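Local structure of crustacyanin-C1 subunit (1I4U) at residues 39-44 with 162-167; 15-20 with 104-109; 51-56 with 173-178. The protein binds the carotenoid astaxanthin as a lipocalin subunit of crustacyanin, the complex that gives the lobster carapace its blue coloration. One frame throughout, in Å; residues are numbered along the deposited sequence.

Interaction 1 (39-44 with 162-167); sequences ALTNNP and TRFVKT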
# COMPACT_ATOMS: atom_id res chain seq x y z
N ALA A 39 6.69 20.37 2.53
CA ALA A 39 6.03 20.06 3.81
C ALA A 39 5.17 18.81 3.59
O ALA A 39 4.79 18.49 2.46
CB ALA A 39 5.15 21.17 4.35
N LEU A 40 4.87 18.12 4.68
CA LEU A 40 4.01 16.94 4.63
C LEU A 40 3.33 16.76 5.99
O LEU A 40 3.84 17.21 7.00
CB LEU A 40 4.76 15.67 4.22
CG LEU A 40 5.54 14.93 5.28
CD1 LEU A 40 6.05 13.61 4.69
CD2 LEU A 40 6.71 15.74 5.82
N THR A 41 2.16 16.08 5.94
CA THR A 41 1.50 15.68 7.17
C THR A 41 2.10 14.35 7.64
O THR A 41 2.65 13.60 6.84
CB THR A 41 -0.04 15.57 6.99
OG1 THR A 41 -0.37 14.56 6.03
CG2 THR A 41 -0.63 16.87 6.49
N ASN A 42 2.05 14.10 8.94
CA ASN A 42 2.70 12.96 9.60
C ASN A 42 2.58 11.68 8.81
O ASN A 42 1.49 11.22 8.52
CB ASN A 42 2.03 12.83 10.95
CG ASN A 42 2.68 11.87 11.89
OD1 ASN A 42 3.76 11.32 11.66
ND2 ASN A 42 1.97 11.68 12.99
N ASN A 43 3.71 11.13 8.41
CA ASN A 43 3.75 10.01 7.46
C ASN A 43 4.73 9.00 8.01
O ASN A 43 5.91 9.28 8.07
CB ASN A 43 4.10 10.58 6.08
CG ASN A 43 4.06 9.49 5.03
OD1 ASN A 43 4.43 8.34 5.28
ND2 ASN A 43 3.55 9.87 3.87
N PRO A 44 4.26 7.85 8.48
CA PRO A 44 5.15 6.84 9.10
C PRO A 44 5.87 5.99 8.06
O PRO A 44 6.65 5.13 8.42
CB PRO A 44 4.13 6.00 9.88
CG PRO A 44 2.93 6.00 8.98
CD PRO A 44 2.86 7.42 8.50
N THR A 162 -3.35 22.35 9.73
CA THR A 162 -2.41 22.45 10.84
C THR A 162 -1.57 21.18 11.03
O THR A 162 -0.58 21.14 11.78
CB THR A 162 -3.16 22.77 12.16
OG1 THR A 162 -3.94 21.62 12.56
CG2 THR A 162 -4.08 23.98 11.97
N ARG A 163 -1.89 20.10 10.33
CA ARG A 163 -1.14 18.88 10.31
C ARG A 163 0.17 18.96 9.53
O ARG A 163 1.05 18.13 9.67
CB ARG A 163 -2.03 17.75 9.76
CG ARG A 163 -3.11 17.31 10.76
CD ARG A 163 -4.15 16.42 10.11
NE ARG A 163 -3.51 15.17 9.62
CZ ARG A 163 -4.05 14.36 8.72
NH1 ARG A 163 -5.23 14.58 8.17
NH2 ARG A 163 -3.36 13.31 8.36
N PHE A 164 0.34 19.99 8.70
CA PHE A 164 1.59 20.06 7.91
C PHE A 164 2.79 20.43 8.77
O PHE A 164 2.70 21.30 9.62
CB PHE A 164 1.48 21.11 6.80
CG PHE A 164 0.76 20.56 5.60
CD1 PHE A 164 1.44 19.78 4.69
CD2 PHE A 164 -0.58 20.79 5.41
CE1 PHE A 164 0.81 19.25 3.59
CE2 PHE A 164 -1.24 20.29 4.30
CZ PHE A 164 -0.52 19.48 3.41
N VAL A 165 3.89 19.77 8.44
CA VAL A 165 5.21 20.04 9.05
C VAL A 165 6.18 20.33 7.93
O VAL A 165 6.25 19.59 6.93
CB VAL A 165 5.71 18.86 9.91
CG1 VAL A 165 7.05 19.22 10.52
CG2 VAL A 165 4.67 18.49 10.99
N LYS A 166 6.96 21.40 8.03
CA LYS A 166 7.95 21.77 7.01
C LYS A 166 9.11 20.80 7.03
O LYS A 166 9.53 20.32 8.08
CB LYS A 166 8.45 23.18 7.29
CG LYS A 166 9.18 23.90 6.22
CD LYS A 166 9.37 25.38 6.51
CE LYS A 166 8.03 26.03 6.23
NZ LYS A 166 8.14 27.52 6.39
N THR A 167 9.67 20.51 5.88
CA THR A 167 10.81 19.62 5.69
C THR A 167 12.06 20.45 5.55
O THR A 167 12.10 21.49 4.88
CB THR A 167 10.58 18.82 4.40
OG1 THR A 167 9.37 18.14 4.66
CG2 THR A 167 11.76 17.90 4.04
O HOH W 1 -0.67 12.38 7.57
O HOH W 2 0.96 15.93 10.89
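Leu40 and Val165 form the hydrogen-bonded antiparallel pair by which the short strand 164-166, the last of this lipocalin fold, joins barrel strand 33-41. Leu40 N donates to Val165 O over 3.0 Å and Val165 N to Leu40 O over 2.9 Å, and Ala39 with Lys166 makes the adjoining non-hydrogen-bonded pair. On the other side of the Leu40-Val165 pair, Thr41 CG2 stands 3.8 Å from the centroid of the Phe164 ring and 2° off its normal, a CH-pi contact over the centre of one face. Thr41 CG2 lies anti to its carbonyl carbon, while OG1 (chi1 63°) takes the place between N and C and binds Ser133 N. Ala39 CB approaches the same ring obliquely, 4.0 Å from Phe164 CD1. An alanine in place of Phe164 would probably leave a gap against Thr41 CG2 and Ala39 CB and deprive Phe154 of its partner ring. Arg163 lays its CB 3.7 Å from Thr41 CG2 and sends NH1 to a salt bridge with Asp131. One water accepts from Thr41 OG1 at 2.7 Å and donates to Asn42 O; a second links Arg163 O to Asn42 N, which it meets at 2.9 Å.

Interaction 2 (15-20 with 104-109); sequences VDRNKL and PLVILE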
# COMPACT_ATOMS: atom_id res chain seq x y z
N VAL A 15 -13.02 14.23 -3.36
CA VAL A 15 -11.96 14.54 -4.29
C VAL A 15 -12.30 14.17 -5.76
O VAL A 15 -12.28 12.96 -6.06
CB VAL A 15 -10.65 13.78 -3.98
CG1 VAL A 15 -9.72 13.97 -5.18
CG2 VAL A 15 -10.03 14.25 -2.69
N ASP A 16 -12.57 15.14 -6.58
CA ASP A 16 -12.90 15.17 -7.99
C ASP A 16 -11.75 14.74 -8.88
O ASP A 16 -11.14 15.45 -9.62
CB ASP A 16 -13.34 16.58 -8.42
CG ASP A 16 -13.80 16.59 -9.86
OD1 ASP A 16 -14.12 15.50 -10.40
OD2 ASP A 16 -13.84 17.70 -10.45
N ARG A 17 -11.47 13.45 -8.79
CA ARG A 17 -10.42 12.84 -9.55
C ARG A 17 -10.61 12.86 -11.07
O ARG A 17 -9.59 13.03 -11.73
CB ARG A 17 -10.33 11.41 -9.02
CG ARG A 17 -9.67 11.32 -7.66
CD ARG A 17 -9.50 9.83 -7.37
NE ARG A 17 -10.79 9.29 -6.90
CZ ARG A 17 -11.36 8.13 -7.18
NH1 ARG A 17 -10.95 7.15 -7.97
NH2 ARG A 17 -12.55 7.86 -6.62
N ASN A 18 -11.79 12.69 -11.68
CA ASN A 18 -11.85 12.58 -13.15
C ASN A 18 -11.39 13.86 -13.84
O ASN A 18 -10.73 13.88 -14.87
CB ASN A 18 -13.20 12.17 -13.77
CG ASN A 18 -12.79 11.53 -15.12
OD1 ASN A 18 -12.25 12.26 -15.97
ND2 ASN A 18 -12.97 10.23 -15.28
N LYS A 19 -11.81 14.96 -13.24
CA LYS A 19 -11.42 16.24 -13.82
C LYS A 19 -9.90 16.40 -13.74
O LYS A 19 -9.25 16.82 -14.71
CB LYS A 19 -12.11 17.37 -13.06
CG LYS A 19 -11.51 18.74 -13.37
CD LYS A 19 -11.64 19.64 -12.15
CE LYS A 19 -10.52 19.40 -11.15
NZ LYS A 19 -10.51 20.46 -10.09
N LEU A 20 -9.36 16.07 -12.56
CA LEU A 20 -7.92 16.27 -12.35
C LEU A 20 -7.19 15.37 -13.33
O LEU A 20 -6.20 15.73 -13.98
CB LEU A 20 -7.57 15.96 -10.89
CG LEU A 20 -8.07 16.98 -9.84
CD1 LEU A 20 -7.90 16.43 -8.42
CD2 LEU A 20 -7.38 18.33 -9.95
N PRO A 104 -2.55 5.08 -3.70
CA PRO A 104 -3.03 6.10 -4.64
C PRO A 104 -2.35 7.43 -4.36
O PRO A 104 -2.03 7.76 -3.22
CB PRO A 104 -4.48 6.26 -4.25
CG PRO A 104 -4.59 5.74 -2.87
CD PRO A 104 -3.56 4.63 -2.76
N LEU A 105 -2.19 8.21 -5.43
CA LEU A 105 -1.60 9.53 -5.29
C LEU A 105 -2.34 10.45 -6.25
O LEU A 105 -2.21 10.31 -7.46
CB LEU A 105 -0.09 9.47 -5.53
CG LEU A 105 0.78 10.71 -5.20
CD1 LEU A 105 0.63 11.83 -6.18
CD2 LEU A 105 0.47 11.13 -3.77
N VAL A 106 -3.06 11.37 -5.66
CA VAL A 106 -3.81 12.35 -6.41
C VAL A 106 -3.04 13.67 -6.40
O VAL A 106 -2.50 14.09 -5.36
CB VAL A 106 -5.18 12.57 -5.79
CG1 VAL A 106 -5.90 13.68 -6.51
CG2 VAL A 106 -5.99 11.28 -5.85
N ILE A 107 -2.99 14.31 -7.56
CA ILE A 107 -2.44 15.64 -7.68
C ILE A 107 -3.64 16.57 -7.58
O ILE A 107 -4.42 16.78 -8.50
CB ILE A 107 -1.64 15.82 -8.98
CG1 ILE A 107 -0.55 14.77 -9.17
CG2 ILE A 107 -1.12 17.26 -9.10
CD1 ILE A 107 0.04 14.72 -10.59
N LEU A 108 -3.84 17.08 -6.35
CA LEU A 108 -5.02 17.91 -6.11
C LEU A 108 -4.96 19.21 -6.89
O LEU A 108 -5.99 19.77 -7.29
CB LEU A 108 -5.06 18.27 -4.63
CG LEU A 108 -5.68 17.35 -3.63
CD1 LEU A 108 -5.81 18.09 -2.30
CD2 LEU A 108 -7.05 16.84 -4.06
N GLU A 109 -3.75 19.74 -7.07
CA GLU A 109 -3.55 21.02 -7.75
C GLU A 109 -2.05 21.13 -8.05
O GLU A 109 -1.21 20.80 -7.22
CB GLU A 109 -3.99 22.21 -6.91
CG GLU A 109 -3.97 23.55 -7.65
CD GLU A 109 -4.50 24.70 -6.82
OE1 GLU A 109 -5.58 24.55 -6.22
OE2 GLU A 109 -3.83 25.75 -6.74
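Leu20, Val15 and Arg17 cover strand 104-109 through Val106 and Leu108, and no hydrogen bond crosses between the two segments. The contact is small, 235 Å² of buried surface, and three kinds of approach account for it.

The first is methyl against methyl. Leu20 crosses Val106 at about a right angle, and its CD1 comes 3.9 Å from Val106 CG1. That same Val106 CG1 lies 4.1 Å from Val15 CG1, the two valine side chains running antiparallel past one another. Val15 CG1 also meets Leu108 CD2 at 4.1 Å. Although the CB of Leu108 points away from segment 15-20, its CD2 branch reaches back to Val15.

The second kind sets methyls against backbone oxygens. Both methyls of Leu20 lie near Ile107 O, Leu20 CD1 at 3.5 Å, and Leu20 CD2 also reaches Leu108 O at 3.3 Å. The CB of Leu20 points toward the strand, and a chi1 of -71° sets its CG anti to the carbonyl carbon. The polar demand of Ile107 O is met from farther along the helix, by Gln24 NE2.

The third is the methylene stem of an arginine against a methyl: Arg17 CD lies 4.1 Å from Val106 CG2, with Arg17 CG equally near, as the stem crosses the valine. A sulfate ion, probably from the crystallisation liquor, lies about 4 Å from the Arg17 side chain.

Asp16, at the N-cap position, starts helix 17-24, which lies against barrel strand 102-110, consistent with the N-terminal helix that closes one end of a lipocalin barrel. Leu108 and Glu109 form a classic bulge opposite Cys117 of strand 115-123; Tyr119 of that strand touches Val15 and Leu108, and Phe154 of helix 144-156 packs on Leu108.

Interaction 3 (51-56 with 173-178); sequences CVRNEY and CPYDTQ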
# COMPACT_ATOMS: atom_id res chain seq x y z
N CYS A 51 15.86 17.09 3.32
CA CYS A 51 16.45 17.40 2.02
C CYS A 51 15.81 16.59 0.91
O CYS A 51 16.44 16.28 -0.09
CB CYS A 51 17.98 17.17 2.04
SG CYS A 51 18.81 18.17 3.29
N VAL A 52 14.53 16.27 1.09
CA VAL A 52 13.81 15.33 0.23
C VAL A 52 13.68 15.89 -1.17
O VAL A 52 13.03 16.94 -1.37
CB VAL A 52 12.44 15.03 0.82
CG1 VAL A 52 11.69 14.09 -0.10
CG2 VAL A 52 12.55 14.46 2.25
N ARG A 53 14.29 15.21 -2.12
CA ARG A 53 14.45 15.63 -3.49
C ARG A 53 13.96 14.47 -4.38
O ARG A 53 14.53 13.40 -4.33
CB ARG A 53 15.90 15.93 -3.79
CG ARG A 53 16.24 16.39 -5.18
CD ARG A 53 17.75 16.47 -5.39
NE ARG A 53 18.18 17.04 -6.65
CZ ARG A 53 18.27 16.41 -7.81
NH1 ARG A 53 17.93 15.12 -7.87
NH2 ARG A 53 18.69 17.07 -8.88
N ASN A 54 12.92 14.73 -5.15
CA ASN A 54 12.27 13.69 -5.96
C ASN A 54 12.47 14.03 -7.43
O ASN A 54 11.98 15.02 -7.92
CB ASN A 54 10.80 13.57 -5.62
CG ASN A 54 10.51 13.36 -4.16
OD1 ASN A 54 11.01 12.39 -3.61
ND2 ASN A 54 9.76 14.28 -3.53
N GLU A 55 13.26 13.18 -8.09
CA GLU A 55 13.61 13.37 -9.50
C GLU A 55 12.76 12.40 -10.32
O GLU A 55 12.85 11.20 -10.14
CB GLU A 55 15.12 13.17 -9.71
CG GLU A 55 15.53 13.48 -11.12
CD GLU A 55 17.04 13.43 -11.27
OE1 GLU A 55 17.81 13.45 -10.30
OE2 GLU A 55 17.43 13.31 -12.43
N TYR A 56 11.93 12.95 -11.18
CA TYR A 56 11.01 12.20 -11.98
C TYR A 56 11.40 12.19 -13.47
O TYR A 56 11.67 13.25 -14.06
CB TYR A 56 9.62 12.83 -11.91
CG TYR A 56 8.92 12.70 -10.58
CD1 TYR A 56 9.44 12.21 -9.39
CD2 TYR A 56 7.60 13.03 -10.50
CE1 TYR A 56 8.81 12.08 -8.21
CE2 TYR A 56 6.98 12.89 -9.29
CZ TYR A 56 7.51 12.45 -8.15
OH TYR A 56 6.75 12.33 -7.02
N CYS A 173 21.66 21.28 2.54
CA CYS A 173 21.40 19.98 1.92
C CYS A 173 22.43 19.67 0.85
O CYS A 173 22.71 20.54 0.01
CB CYS A 173 20.03 19.98 1.26
SG CYS A 173 18.68 20.04 2.45
N PRO A 174 22.97 18.46 0.84
CA PRO A 174 23.98 18.07 -0.16
C PRO A 174 23.33 17.59 -1.45
O PRO A 174 23.53 16.44 -1.90
CB PRO A 174 24.75 16.97 0.54
CG PRO A 174 23.67 16.26 1.31
CD PRO A 174 22.77 17.36 1.80
N TYR A 175 22.59 18.46 -2.11
CA TYR A 175 21.82 18.06 -3.28
C TYR A 175 22.69 17.51 -4.41
O TYR A 175 22.28 16.57 -5.08
CB TYR A 175 21.00 19.24 -3.75
CG TYR A 175 19.92 19.77 -2.86
CD1 TYR A 175 18.93 18.99 -2.28
CD2 TYR A 175 19.82 21.12 -2.62
CE1 TYR A 175 17.93 19.53 -1.48
CE2 TYR A 175 18.84 21.69 -1.86
CZ TYR A 175 17.89 20.88 -1.27
OH TYR A 175 16.92 21.51 -0.54
N ASP A 176 23.85 18.12 -4.62
CA ASP A 176 24.69 17.67 -5.72
C ASP A 176 25.23 16.28 -5.45
O ASP A 176 25.55 15.57 -6.40
CB ASP A 176 25.80 18.69 -5.98
CG ASP A 176 25.40 19.86 -6.82
OD1 ASP A 176 24.27 19.90 -7.33
OD2 ASP A 176 26.28 20.78 -6.93
N THR A 177 25.40 15.90 -4.18
CA THR A 177 25.76 14.55 -3.84
C THR A 177 24.56 13.63 -4.01
O THR A 177 24.66 12.52 -4.56
CB THR A 177 26.32 14.50 -2.41
OG1 THR A 177 27.45 15.37 -2.31
CG2 THR A 177 26.81 13.12 -2.06
N GLN A 178 23.41 14.06 -3.49
CA GLN A 178 22.19 13.27 -3.63
C GLN A 178 21.89 12.88 -5.05
O GLN A 178 21.50 11.76 -5.32
CB GLN A 178 20.99 14.08 -3.09
CG GLN A 178 21.03 14.28 -1.60
CD GLN A 178 20.00 15.25 -1.03
OE1 GLN A 178 20.30 16.03 -0.13
NE2 GLN A 178 18.78 15.16 -1.56
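Cys51 SG and Cys173 SG are bonded at 2.1 Å with a chi3 of -80°, a disulfide that ties the C-terminal tail and its short helix 175-178 to the lipocalin barrel at the corner the chain turns at Cys51, next to strand 52-58. The backbone oxygen of Cys51 is gripped as well: Gln178 NE2 donates to it over 3.0 Å, with 157° at the hydrogen, the donor tilted 19° from the carbonyl plane. Tyr175 turns its ring edge to the same oxygen, CE1 standing 3.8 Å from Cys51 O, while Cys173 CB lies over one face of that ring, offset toward the rim; the tyrosine hydroxyl binds Gln169. Gln178 NE2 has a second partner in Thr68 OG1, whereas Gln178 OE1, buried 3.4 Å from Cys51 CB, finds no polar partner in the model. Arg53 is the next residue to reach the helix. Its CB lies 3.7 Å from Gln178 NE2, and its chain, extended from CG to NE, passes obliquely by Tyr175, with Arg53 CD 4.2 Å from Tyr175 CD1. Glu55, two residues on, holds the charged end: Arg53 NH1 meets Glu55 OE1 at 3.0 Å in a salt bridge, in the guanidinium plane but tilted out of the carboxylate plane, on its anti side.

All three contacts involve one curled antiparallel sheet, interaction 1 by adding a strand and the other two by packing a helix on it, and along the chain their segments alternate. Interactions 1 and 3 touch: Thr167, just after strand 164-166, puts CG2 4.0 Å from Val52 CG2; strands 33-41 and 52-58 are neighbours in the sheet, and the chain runs on from strand 164-166 to helix 175-178. Their centres are about 19 Å apart. Interaction 2 touches neither of the others. Its centre is about 20 Å from that of interaction 1 and about 26 Å from that of interaction 3, on the opposite side of the chain's centre from the latter. A methylpentanediol, probably from the crystallisation liquor, is hydrogen-bonded by Asn43 ND2 of interaction 1.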